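Local coordinates for protein giant-lens (Drosophila melanogaster, PDB 3CGU), which inhibits Egfr signalling by sequestering the activating ligand spitz, without binding the receptor directly, at the interface of chains A and B. Coordinates in Å, arbitrary orientation; residue numbers count along the deposited sequence, not the author numbering. Chains: chain A/B, Protein giant-lens.

Contact 1: the interface of chains A and B. Residues chain A 64, 71-73, 76; chain B 40-44.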
loop_
_atom_site.group_PDB
_atom_site.type_symbol
_atom_site.label_atom_id
_atom_site.label_comp_id
_atom_site.label_asym_id
_atom_site.label_seq_id
_atom_site.Cartn_x
_atom_site.Cartn_y
_atom_site.Cartn_z
ATOM N N VAL A 64 1.131 -13.882 9.308
ATOM C CA VAL A 64 2.119 -13.454 10.290
ATOM C C VAL A 64 2.061 -14.300 11.561
ATOM O O VAL A 64 2.731 -14.014 12.553
ATOM C CB VAL A 64 1.937 -11.961 10.626
ATOM C CG1 VAL A 64 2.113 -11.129 9.367
ATOM C CG2 VAL A 64 0.561 -11.712 11.243
ATOM N N ALA A 71 5.847 -7.834 9.498
ATOM C CA ALA A 71 4.945 -7.164 8.563
ATOM C C ALA A 71 5.334 -5.695 8.453
ATOM O O ALA A 71 5.563 -5.045 9.466
ATOM C CB ALA A 71 3.499 -7.293 9.039
ATOM N N ASP A 72 5.410 -5.175 7.231
ATOM C CA ASP A 72 5.826 -3.781 7.003
ATOM C C ASP A 72 5.136 -3.154 5.795
ATOM O O ASP A 72 5.570 -3.342 4.655
ATOM C CB ASP A 72 7.341 -3.705 6.808
ATOM C CG ASP A 72 7.805 -2.332 6.329
ATOM O OD1 ASP A 72 7.460 -1.326 6.996
ATOM O OD2 ASP A 72 8.519 -2.253 5.290
ATOM N N LYS A 73 4.073 -2.436 6.072
ATOM C CA LYS A 73 3.249 -1.850 5.044
ATOM C C LYS A 73 2.742 -2.871 4.026
ATOM O O LYS A 73 1.729 -3.483 4.224
ATOM C CB LYS A 73 3.955 -0.646 4.393
ATOM C CG LYS A 73 4.570 0.269 5.398
ATOM C CD LYS A 73 4.952 1.617 4.846
ATOM C CE LYS A 73 6.179 1.582 3.964
ATOM N NZ LYS A 73 7.431 1.629 4.703
ATOM N N HIS A 76 6.151 -8.455 3.629
ATOM C CA HIS A 76 6.460 -9.329 4.759
ATOM C C HIS A 76 7.912 -9.761 4.683
ATOM O O HIS A 76 8.407 -10.110 3.622
ATOM C CB HIS A 76 5.592 -10.583 4.735
ATOM C CG HIS A 76 4.158 -10.330 5.077
ATOM N ND1 HIS A 76 3.586 -9.081 4.987
ATOM C CD2 HIS A 76 3.171 -11.173 5.483
ATOM C CE1 HIS A 76 2.310 -9.162 5.338
ATOM N NE2 HIS A 76 2.032 -10.422 5.640
ATOM N N LEU B 40 -4.265 -6.720 3.681
ATOM C CA LEU B 40 -2.932 -7.251 3.910
ATOM C C LEU B 40 -1.913 -6.131 4.130
ATOM O O LEU B 40 -0.741 -6.283 3.793
ATOM C CB LEU B 40 -2.505 -8.085 2.706
ATOM C CG LEU B 40 -3.352 -9.304 2.337
ATOM C CD1 LEU B 40 -2.947 -9.834 0.966
ATOM C CD2 LEU B 40 -3.168 -10.375 3.398
ATOM N N TYR B 41 -2.339 -5.007 4.652
ATOM C CA TYR B 41 -1.433 -3.947 4.963
ATOM C C TYR B 41 -1.171 -4.124 6.431
ATOM O O TYR B 41 -2.088 -4.394 7.178
ATOM C CB TYR B 41 -2.127 -2.618 4.680
ATOM C CG TYR B 41 -1.264 -1.397 4.772
ATOM C CD1 TYR B 41 -1.117 -0.733 5.937
ATOM C CD2 TYR B 41 -0.616 -0.917 3.679
ATOM C CE1 TYR B 41 -0.352 0.338 6.002
ATOM C CE2 TYR B 41 0.143 0.143 3.742
ATOM C CZ TYR B 41 0.273 0.783 4.901
ATOM O OH TYR B 41 1.039 1.892 4.969
ATOM N N GLU B 42 0.063 -4.006 6.864
ATOM C CA GLU B 42 0.376 -4.273 8.267
ATOM C C GLU B 42 -0.106 -5.631 8.747
ATOM O O GLU B 42 0.311 -6.612 8.184
ATOM C CB GLU B 42 -0.096 -3.161 9.175
ATOM C CG GLU B 42 0.723 -1.896 9.044
ATOM C CD GLU B 42 2.197 -2.134 9.121
ATOM O OE1 GLU B 42 2.912 -1.808 8.171
ATOM O OE2 GLU B 42 2.656 -2.636 10.144
ATOM N N THR B 43 -0.958 -5.715 9.768
ATOM C CA THR B 43 -1.357 -7.030 10.249
ATOM C C THR B 43 -2.577 -7.506 9.470
ATOM O O THR B 43 -3.623 -6.877 9.528
ATOM C CB THR B 43 -1.657 -7.027 11.760
ATOM O OG1 THR B 43 -0.436 -6.809 12.491
ATOM C CG2 THR B 43 -2.286 -8.361 12.187
ATOM N N PRO B 44 -2.434 -8.621 8.737
ATOM C CA PRO B 44 -3.487 -9.127 7.879
ATOM C C PRO B 44 -4.782 -9.372 8.648
ATOM O O PRO B 44 -4.774 -10.030 9.685
ATOM C CB PRO B 44 -2.918 -10.466 7.387
ATOM C CG PRO B 44 -1.461 -10.309 7.475
ATOM C CD PRO B 44 -1.239 -9.481 8.701
#
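Two loops of two-fingered domain 1 meet here, the turn after strand 69-72 in chain A and the loop between strands 34-39 and 45-48 in chain B. Hydrogen bonds join A:Lys73 to B:Glu42 in both directions. The backbone N of A:Lys73 donates to the carboxylate oxygen OE1 of B:Glu42 at 2.5 Å. It approaches from above the carboxylate plane, 31° out of it. In return, the backbone N of B:Glu42 gives a bond of 3.2 Å to the carbonyl O of A:Lys73. This one lies in the carbonyl plane, on a lone pair. B:Glu42 has a bent side chain (chi2 -49°), which folds the carboxylate back beside A:Lys73. Both residues have positive phi, as tight turns allow.

The ring of B:Tyr41 lies alongside A:Lys73. CA of A:Lys73 sits over one face toward the rim, 3.9 Å from CE2 of B:Tyr41. CG of this tyrosine is anti to its backbone N (chi1 -172°). Farther along the lysine, NZ bends back to OD1 of A:Asp72 at 3.7 Å, a salt bridge within chain A. This probably moderates the repulsion between A:Asp72 and the B:Glu42 carboxylate.

At the flank, CB of A:Ala71 packs against the carbonyl O of B:Glu42. A:Val64 meets B:Pro44 tip to tip, with CG1 3.8 Å from CD of the proline. NE2 of A:His76 comes end-on to CG of the same proline at 3.9 Å.

Contact 2: the interface of chains A and B. Residues chain A 41-42, 166, 169; chain B 72-74, 119-121.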
loop_
_atom_site.group_PDB
_atom_site.type_symbol
_atom_site.label_atom_id
_atom_site.label_comp_id
_atom_site.label_asym_id
_atom_site.label_seq_id
_atom_site.Cartn_x
_atom_site.Cartn_y
_atom_site.Cartn_z
ATOM N N TYR A 41 1.190 -6.496 -2.929
ATOM C CA TYR A 41 0.513 -5.324 -3.484
ATOM C C TYR A 41 -0.567 -5.667 -4.504
ATOM O O TYR A 41 -1.739 -5.386 -4.291
ATOM C CB TYR A 41 1.507 -4.320 -4.082
ATOM C CG TYR A 41 0.871 -2.998 -4.443
ATOM C CD1 TYR A 41 0.543 -2.697 -5.753
ATOM C CD2 TYR A 41 0.571 -2.065 -3.463
ATOM C CE1 TYR A 41 -0.049 -1.490 -6.083
ATOM C CE2 TYR A 41 -0.022 -0.850 -3.779
ATOM C CZ TYR A 41 -0.328 -0.562 -5.094
ATOM O OH TYR A 41 -0.912 0.656 -5.417
ATOM N N GLU A 42 -0.187 -6.239 -5.632
ATOM C CA GLU A 42 -1.209 -6.719 -6.550
ATOM C C GLU A 42 -1.252 -8.234 -6.431
ATOM O O GLU A 42 -1.901 -8.781 -5.537
ATOM C CB GLU A 42 -0.919 -6.296 -7.994
ATOM C CG GLU A 42 -1.285 -4.856 -8.329
ATOM C CD GLU A 42 -2.777 -4.585 -8.180
ATOM O OE1 GLU A 42 -3.489 -4.522 -9.222
ATOM O OE2 GLU A 42 -3.241 -4.442 -7.016
ATOM N N GLN A 166 3.509 2.099 -11.259
ATOM C CA GLN A 166 3.516 1.733 -12.671
ATOM C C GLN A 166 3.485 2.966 -13.557
ATOM O O GLN A 166 3.590 4.104 -13.065
ATOM C CB GLN A 166 2.355 0.808 -13.011
ATOM C CG GLN A 166 1.025 1.277 -12.497
ATOM C CD GLN A 166 -0.109 0.489 -13.111
ATOM O OE1 GLN A 166 -0.793 -0.278 -12.430
ATOM N NE2 GLN A 166 -0.302 0.658 -14.418
ATOM N N LEU A 169 0.731 5.393 -12.198
ATOM C CA LEU A 169 0.316 5.303 -10.815
ATOM C C LEU A 169 1.503 5.528 -9.914
ATOM O O LEU A 169 2.451 4.746 -9.913
ATOM C CB LEU A 169 -0.281 3.929 -10.528
ATOM C CG LEU A 169 -0.719 3.641 -9.090
ATOM C CD1 LEU A 169 -1.738 4.675 -8.617
ATOM C CD2 LEU A 169 -1.308 2.237 -8.996
ATOM N N ASP B 72 -6.813 -6.195 -5.232
ATOM C CA ASP B 72 -6.762 -4.784 -5.583
ATOM C C ASP B 72 -5.957 -3.987 -4.572
ATOM O O ASP B 72 -6.383 -3.789 -3.440
ATOM C CB ASP B 72 -8.172 -4.208 -5.720
ATOM C CG ASP B 72 -8.162 -2.755 -6.170
ATOM O OD1 ASP B 72 -7.554 -2.467 -7.236
ATOM O OD2 ASP B 72 -8.759 -1.909 -5.461
ATOM N N LYS B 73 -4.789 -3.531 -5.000
ATOM C CA LYS B 73 -3.897 -2.803 -4.126
ATOM C C LYS B 73 -3.700 -3.543 -2.806
ATOM O O LYS B 73 -3.185 -4.656 -2.763
ATOM C CB LYS B 73 -4.443 -1.402 -3.847
ATOM C CG LYS B 73 -4.290 -0.429 -5.000
ATOM C CD LYS B 73 -4.467 1.015 -4.503
ATOM C CE LYS B 73 -5.932 1.302 -4.135
ATOM N NZ LYS B 73 -6.720 1.581 -5.381
ATOM N N THR B 74 -4.119 -2.917 -1.720
ATOM C CA THR B 74 -3.867 -3.470 -0.406
ATOM C C THR B 74 -4.843 -4.597 -0.030
ATOM O O THR B 74 -4.697 -5.224 1.015
ATOM C CB THR B 74 -3.942 -2.354 0.660
ATOM O OG1 THR B 74 -3.720 -2.915 1.960
ATOM C CG2 THR B 74 -5.307 -1.669 0.643
ATOM N N ASN B 119 -2.873 -5.734 -13.718
ATOM C CA ASN B 119 -2.143 -4.612 -13.102
ATOM C C ASN B 119 -2.907 -3.280 -12.973
ATOM O O ASN B 119 -2.579 -2.460 -12.112
ATOM C CB ASN B 119 -0.750 -4.412 -13.722
ATOM C CG ASN B 119 -0.803 -3.858 -15.125
ATOM O OD1 ASN B 119 -0.019 -4.266 -15.991
ATOM N ND2 ASN B 119 -1.718 -2.916 -15.361
ATOM N N SER B 120 -3.914 -3.060 -13.816
ATOM C CA SER B 120 -4.726 -1.856 -13.692
ATOM C C SER B 120 -5.393 -1.803 -12.317
ATOM O O SER B 120 -5.843 -2.823 -11.800
ATOM C CB SER B 120 -5.785 -1.800 -14.790
ATOM O OG SER B 120 -6.862 -0.965 -14.387
ATOM N N VAL B 121 -5.457 -0.616 -11.725
ATOM C CA VAL B 121 -6.007 -0.487 -10.377
ATOM C C VAL B 121 -7.293 0.351 -10.333
ATOM O O VAL B 121 -7.537 1.193 -11.193
ATOM C CB VAL B 121 -4.967 0.077 -9.381
ATOM C CG1 VAL B 121 -5.094 1.595 -9.274
ATOM C CG2 VAL B 121 -5.144 -0.565 -8.017
#
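B:Lys73 sits in a turn with positive phi (49°) after strand 69-72, and B:Asn119 also has positive phi, so both backbones turn sharply where they face chain A. The patch draws on all three two-fingered domains of this Argos-family protein. A:Tyr41, A:Glu42 and B:Lys73 belong to domain 1, B:Asn119 and B:Val121 to domain 2, and A:Gln166 and A:Leu169 to domain 3.

OE2 of A:Glu42 accepts a hydrogen bond from the backbone N of B:Lys73 at 2.7 Å. The N-H arrives nearly along the C-O axis of the carboxylate. The glutamate bends at chi2 (-62°), with CG anti to its carbonyl carbon. Its other oxygen, OE1, faces the carbonyl O of B:Asn119 at 3.7 Å. The carboxylate also lies near B:Asp72, a like charge that could raise its affinity for a proton. An alanine in place of A:Glu42 would remove the carboxylate that accepts from the B:Lys73 amide, and would probably loosen the hold of this loop on the turn.

A:Tyr41 runs alongside B:Lys73, both pointing the same way. CA of the lysine stands over the centre of the ring. The phenol OH of A:Tyr41 reaches the lysine stem, 3.6 Å from CG of B:Lys73. The lysine then bends at chi3 and chi4.

A:Gln166 crosses B:Asn119 obliquely, with the two amide planes 81° apart. As modelled, OE1 of A:Gln166 lies 2.8 Å from the carbonyl O of B:Asn119. Both can only accept, so this is a clash. The A:Gln166 amide may really be turned over, which would bring NE2 to that carbonyl. Between this pair and the tyrosine, A:Leu169 crosses B:Val121 at about a right angle. CD2 of the leucine meets CG1 of the valine at 3.8 Å.

The centres of contact 1 and contact 2 are about 16 Å apart. Both use the loop with residues 41 and 42 of one chain and the turn with residues 72 and 73 of the other. The chains are exchanged, so that pairing occurs once on each side of the two-fold axis. The 41-42 peptide is modelled in opposite senses in the two copies. In contact 2 this sets two carbonyl oxygens against each other, so the chain A peptide is probably misbuilt and likely to be turned as in contact 1. Contact 2 also brings in domains 2 and 3. The structure alone does not show whether this dimer forms in solution.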